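Local coordinates for protein protease (Helicobacter pylori, PDB 5EUF) that probably cleaves the cytoplasmic domain of human junctional adhesion molecule A as a zinc-dependent M16-family peptidase, weakening the gastric epithelial barrier, at residues I342-A345 and E346-K349; L362-S365 and S366-A369; Q389-L392 and D393-V396. All coordinates share one frame; numbering follows the deposited sequence.

Contact 1 (I342-A345 and E346-K349)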
# COMPACT_ATOMS: atom_id res chain seq x y z
N ILE B 342 -11.64 6.55 -36.77
CA ILE B 342 -10.34 6.08 -37.25
C ILE B 342 -10.43 5.79 -38.74
O ILE B 342 -11.22 4.95 -39.17
CB ILE B 342 -9.87 4.82 -36.53
CG1 ILE B 342 -10.09 4.93 -35.02
CG2 ILE B 342 -8.41 4.54 -36.85
CD1 ILE B 342 -9.78 3.65 -34.28
N THR B 343 -9.61 6.48 -39.53
CA THR B 343 -9.62 6.28 -40.98
C THR B 343 -9.04 4.93 -41.35
O THR B 343 -8.22 4.37 -40.62
CB THR B 343 -8.82 7.37 -41.71
OG1 THR B 343 -7.42 7.11 -41.58
CG2 THR B 343 -9.14 8.75 -41.14
N GLN B 344 -9.48 4.40 -42.49
CA GLN B 344 -8.91 3.17 -43.02
C GLN B 344 -7.43 3.36 -43.31
O GLN B 344 -6.63 2.43 -43.16
CB GLN B 344 -9.67 2.72 -44.27
CG GLN B 344 -10.97 1.99 -43.96
CD GLN B 344 -10.75 0.69 -43.22
OE1 GLN B 344 -9.81 -0.05 -43.51
NE2 GLN B 344 -11.61 0.40 -42.25
N ALA B 345 -7.07 4.57 -43.73
CA ALA B 345 -5.68 4.92 -43.98
C ALA B 345 -4.85 4.84 -42.71
O ALA B 345 -3.72 4.35 -42.72
CB ALA B 345 -5.59 6.31 -44.60
N GLU B 346 -5.40 5.33 -41.60
CA GLU B 346 -4.71 5.30 -40.32
C GLU B 346 -4.43 3.87 -39.88
O GLU B 346 -3.31 3.53 -39.50
CB GLU B 346 -5.52 6.03 -39.24
CG GLU B 346 -5.34 7.54 -39.24
CD GLU B 346 -6.15 8.23 -38.17
OE1 GLU B 346 -7.38 7.98 -38.09
OE2 GLU B 346 -5.57 9.01 -37.39
N LEU B 347 -5.47 3.04 -39.92
CA LEU B 347 -5.35 1.63 -39.55
C LEU B 347 -4.32 0.91 -40.41
O LEU B 347 -3.61 0.03 -39.94
CB LEU B 347 -6.71 0.94 -39.67
CG LEU B 347 -6.73 -0.57 -39.38
CD1 LEU B 347 -6.50 -0.84 -37.90
CD2 LEU B 347 -8.02 -1.20 -39.87
N ASP B 348 -4.23 1.31 -41.67
CA ASP B 348 -3.31 0.67 -42.61
C ASP B 348 -1.87 1.03 -42.31
O ASP B 348 -0.97 0.19 -42.44
CB ASP B 348 -3.66 1.05 -44.05
CG ASP B 348 -3.07 0.10 -45.06
OD1 ASP B 348 -3.10 -1.12 -44.82
OD2 ASP B 348 -2.57 0.58 -46.11
N LYS B 349 -1.64 2.27 -41.90
CA LYS B 349 -0.29 2.74 -41.59
C LYS B 349 0.25 2.02 -40.36
O LYS B 349 1.44 1.74 -40.27
CB LYS B 349 -0.26 4.25 -41.37
CG LYS B 349 1.14 4.84 -41.44
CD LYS B 349 1.81 4.47 -42.76
CE LYS B 349 3.26 4.92 -42.81
NZ LYS B 349 3.91 4.51 -44.10
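T343 and E346 hold each other by two reciprocal bonds in the tight part of this turn. The T343 hydroxyl lies between its own backbone N and carbonyl carbon (chi1 77°), which aims OG1 at the first turn of the helix, where it accepts from E346 N at 2.7 Å. In return, the E346 side chain folds back toward the chain start, crossing that of T343 at about a right angle. Its OE1 takes the T343 N-H at 3.0 Å in a nearly straight bond (163°), using the lone pair that faces away from OE2. The other oxygen, OE2, is hydrogen-bonded to W283 NE1, so both carboxylate oxygens are gripped and the rotation of the group is fixed. This is a capping box: T343 is the N-cap of helix 344-361, and two backbone N-H groups at the helix start are satisfied by side chains. Helical bonding begins at once, L347 N reaching T343 O at 3.1 Å and D348 N reaching Q344 O at 3.0 Å. On the inner side, I342 CG2 lies 3.8 Å from E346 OE1, and I342 and L347 are buried facing helix 396-406. The outer side is looser: A345, D348 and K349 are exposed, and beyond CB the D348 and K349 chains lead away from the 342-345 backbone, K349 bending at chi2.

Contact 2 (L362-S365 and S366-A369)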
# COMPACT_ATOMS: atom_id res chain seq x y z
N LEU B 362 13.64 -9.69 -36.65
CA LEU B 362 14.07 -11.06 -36.92
C LEU B 362 15.53 -11.12 -37.34
O LEU B 362 16.14 -12.19 -37.38
CB LEU B 362 13.19 -11.70 -38.00
CG LEU B 362 11.69 -11.76 -37.69
CD1 LEU B 362 10.95 -12.53 -38.77
CD2 LEU B 362 11.45 -12.36 -36.32
N GLU B 363 16.10 -9.96 -37.66
CA GLU B 363 17.49 -9.87 -38.08
C GLU B 363 18.42 -9.70 -36.88
O GLU B 363 19.61 -9.96 -36.96
CB GLU B 363 17.68 -8.72 -39.07
N SER B 364 17.86 -9.25 -35.76
CA SER B 364 18.65 -8.98 -34.56
C SER B 364 18.31 -9.94 -33.42
O SER B 364 17.17 -10.03 -32.98
CB SER B 364 18.44 -7.54 -34.09
OG SER B 364 19.17 -7.29 -32.90
N SER B 365 19.33 -10.65 -32.94
CA SER B 365 19.16 -11.60 -31.85
C SER B 365 18.73 -10.90 -30.56
O SER B 365 18.07 -11.50 -29.72
CB SER B 365 20.46 -12.38 -31.62
OG SER B 365 21.55 -11.49 -31.40
N SER B 366 19.11 -9.64 -30.42
CA SER B 366 18.72 -8.85 -29.25
C SER B 366 17.22 -8.59 -29.24
O SER B 366 16.58 -8.63 -28.19
CB SER B 366 19.47 -7.52 -29.22
OG SER B 366 20.87 -7.72 -29.29
N ASP B 367 16.67 -8.31 -30.42
CA ASP B 367 15.24 -8.02 -30.55
C ASP B 367 14.41 -9.28 -30.34
O ASP B 367 13.40 -9.26 -29.64
CB ASP B 367 14.94 -7.41 -31.92
CG ASP B 367 15.55 -6.03 -32.08
OD1 ASP B 367 15.65 -5.29 -31.08
OD2 ASP B 367 15.93 -5.68 -33.22
N VAL B 368 14.86 -10.38 -30.94
CA VAL B 368 14.15 -11.66 -30.83
C VAL B 368 14.14 -12.15 -29.39
O VAL B 368 13.12 -12.65 -28.90
CB VAL B 368 14.79 -12.73 -31.73
CG1 VAL B 368 14.10 -14.07 -31.55
CG2 VAL B 368 14.73 -12.29 -33.19
N ALA B 369 15.27 -12.00 -28.71
CA ALA B 369 15.38 -12.39 -27.31
C ALA B 369 14.38 -11.62 -26.45
O ALA B 369 13.65 -12.21 -25.65
CB ALA B 369 16.79 -12.17 -26.80
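S364 and V368 meet across the first turn of helix 365-376, the S364 carbonyl oxygen taking V368 N at 3.1 Å, while S365, between them in the chain, turns its side chain to the other side. S364 is the N-cap of this helix, standing just where the chain re-enters a helix after helix 344-361. With OG opposite the backbone N (chi1 178°), its hydroxyl turns toward the helix start and accepts from S366 N, but at 3.4 Å and 132° this capping bond is weak. The firmer hold comes from the S364 carbonyl. The D367 carboxylate lies beside the S364 side chain.

S365 opens the helix proper and is buried. Its carbonyl oxygen takes A369 N at 3.0 Å. Its side chain leans away from the turn onto V30 and V197, on strands 30-37 and 192-198 of the six-stranded mixed sheet; A369 also meets both strands, so this first turn is laid against the sheet. S366 OG is bonded to K96 NZ and more weakly to E32 OE2, which ties the helix start to two strands of that sheet.

V368 turns its side chain back toward the preceding loop and also touches V197. The carbonyl that receives its N-H also meets its side chain: the CG2 branch touches the loop at two points, 3.3 Å from S364 O and 4.0 Å from L362 CA.

Contact 3 (Q389-L392 and D393-V396)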
# COMPACT_ATOMS: atom_id res chain seq x y z
N GLN B 389 -0.56 -12.37 -36.93
CA GLN B 389 -1.80 -12.62 -37.65
C GLN B 389 -2.97 -11.91 -36.98
O GLN B 389 -3.86 -11.38 -37.65
CB GLN B 389 -2.08 -14.12 -37.75
CG GLN B 389 -3.23 -14.47 -38.69
CD GLN B 389 -2.98 -13.99 -40.11
OE1 GLN B 389 -1.85 -13.99 -40.59
NE2 GLN B 389 -4.05 -13.58 -40.79
N GLN B 390 -2.97 -11.89 -35.65
CA GLN B 390 -4.03 -11.23 -34.90
C GLN B 390 -3.99 -9.73 -35.12
O GLN B 390 -5.03 -9.06 -35.18
CB GLN B 390 -3.93 -11.56 -33.41
CG GLN B 390 -4.41 -12.95 -33.04
CD GLN B 390 -4.47 -13.18 -31.54
OE1 GLN B 390 -4.56 -12.24 -30.76
NE2 GLN B 390 -4.44 -14.45 -31.14
N PHE B 391 -2.79 -9.19 -35.24
CA PHE B 391 -2.60 -7.76 -35.41
C PHE B 391 -3.06 -7.30 -36.78
O PHE B 391 -3.70 -6.26 -36.92
CB PHE B 391 -1.13 -7.38 -35.19
CG PHE B 391 -0.90 -5.92 -34.95
CD1 PHE B 391 -0.77 -5.04 -36.01
CD2 PHE B 391 -0.80 -5.42 -33.66
CE1 PHE B 391 -0.56 -3.69 -35.80
CE2 PHE B 391 -0.58 -4.08 -33.44
CZ PHE B 391 -0.46 -3.21 -34.50
N LEU B 392 -2.73 -8.09 -37.80
CA LEU B 392 -3.05 -7.73 -39.18
C LEU B 392 -4.50 -8.01 -39.53
O LEU B 392 -4.99 -7.58 -40.58
CB LEU B 392 -2.12 -8.48 -40.14
CG LEU B 392 -0.63 -8.22 -39.91
CD1 LEU B 392 0.22 -8.99 -40.91
CD2 LEU B 392 -0.32 -6.73 -39.98
N ASP B 393 -5.20 -8.72 -38.66
CA ASP B 393 -6.62 -9.00 -38.86
C ASP B 393 -7.48 -8.04 -38.04
O ASP B 393 -8.71 -8.17 -38.01
CB ASP B 393 -6.95 -10.45 -38.49
CG ASP B 393 -6.34 -11.45 -39.45
OD1 ASP B 393 -6.08 -11.08 -40.61
OD2 ASP B 393 -6.12 -12.60 -39.03
N LEU B 394 -6.84 -7.10 -37.36
CA LEU B 394 -7.56 -6.10 -36.59
C LEU B 394 -8.37 -5.19 -37.50
O LEU B 394 -7.85 -4.66 -38.47
CB LEU B 394 -6.61 -5.27 -35.73
CG LEU B 394 -6.03 -5.90 -34.46
CD1 LEU B 394 -4.90 -5.05 -33.91
CD2 LEU B 394 -7.11 -6.08 -33.41
N LYS B 395 -9.65 -5.03 -37.19
CA LYS B 395 -10.47 -4.04 -37.87
C LYS B 395 -10.53 -2.80 -37.00
O LYS B 395 -10.23 -2.86 -35.81
CB LYS B 395 -11.87 -4.59 -38.16
CG LYS B 395 -11.91 -5.74 -39.16
CD LYS B 395 -11.95 -7.09 -38.46
CE LYS B 395 -13.21 -7.23 -37.62
NZ LYS B 395 -13.26 -8.54 -36.90
N VAL B 396 -10.91 -1.67 -37.60
CA VAL B 396 -11.09 -0.43 -36.85
C VAL B 396 -12.05 -0.64 -35.69
O VAL B 396 -11.84 -0.14 -34.58
CB VAL B 396 -11.61 0.71 -37.75
CG1 VAL B 396 -12.01 1.92 -36.91
CG2 VAL B 396 -10.57 1.09 -38.79
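Q389 carries CG opposite its backbone N (chi1 -170°) and then bends at chi2 (59°), which curls its amide along the helix toward D393, whose CG lies beside its own N. The two meet as Q389 NE2 donates to D393 OD2 at 2.9 Å, on the syn side of the carboxylate and somewhat out of its plane. Amide and carboxylate planes are turned 61° apart, and the bond is moderately bent. At the next residue, L394 lays CD1 over one face of the F391 ring, 4.1 Å from CD2 and offset toward the rim. Here the chain leaves helix 387-392 and the backbone bonding frays: D393 N has only weak bonds to Q389 O and Q390 O, whereas L394 N reaches F391 O at 3.3 Å from well above the carbonyl plane. K351 NZ of helix 344-361 binds the carbonyl oxygens of L392 and L394, holding the departing chain. F391 and L394 are buried together against A271 of helix 266-276, while the Q389-D393 pair lies on the exposed side; K395 is at the N-cap position of helix 396-406, its backbone N bonded to D398 OD2.

Following the chain, contact 1 starts helix 344-361, contact 2 closes the short connection from that helix to helix 365-376, and contact 3 closes the one leading from helix 387-392 into helix 396-406. All three are local and lie in series; none nests within or crosses another. Contacts 1 and 3 nevertheless meet in space, their centres 12 Å apart: V396 packs on I342, Q344 and L347, with L347 CD2 3.6 Å from V396 CG2, so the starts of helices 344-361 and 396-406 lie side by side. Contact 2 stands apart, its centre 28 Å from that of contact 1, against the six-stranded mixed sheet, on strands 30-37 and 192-198.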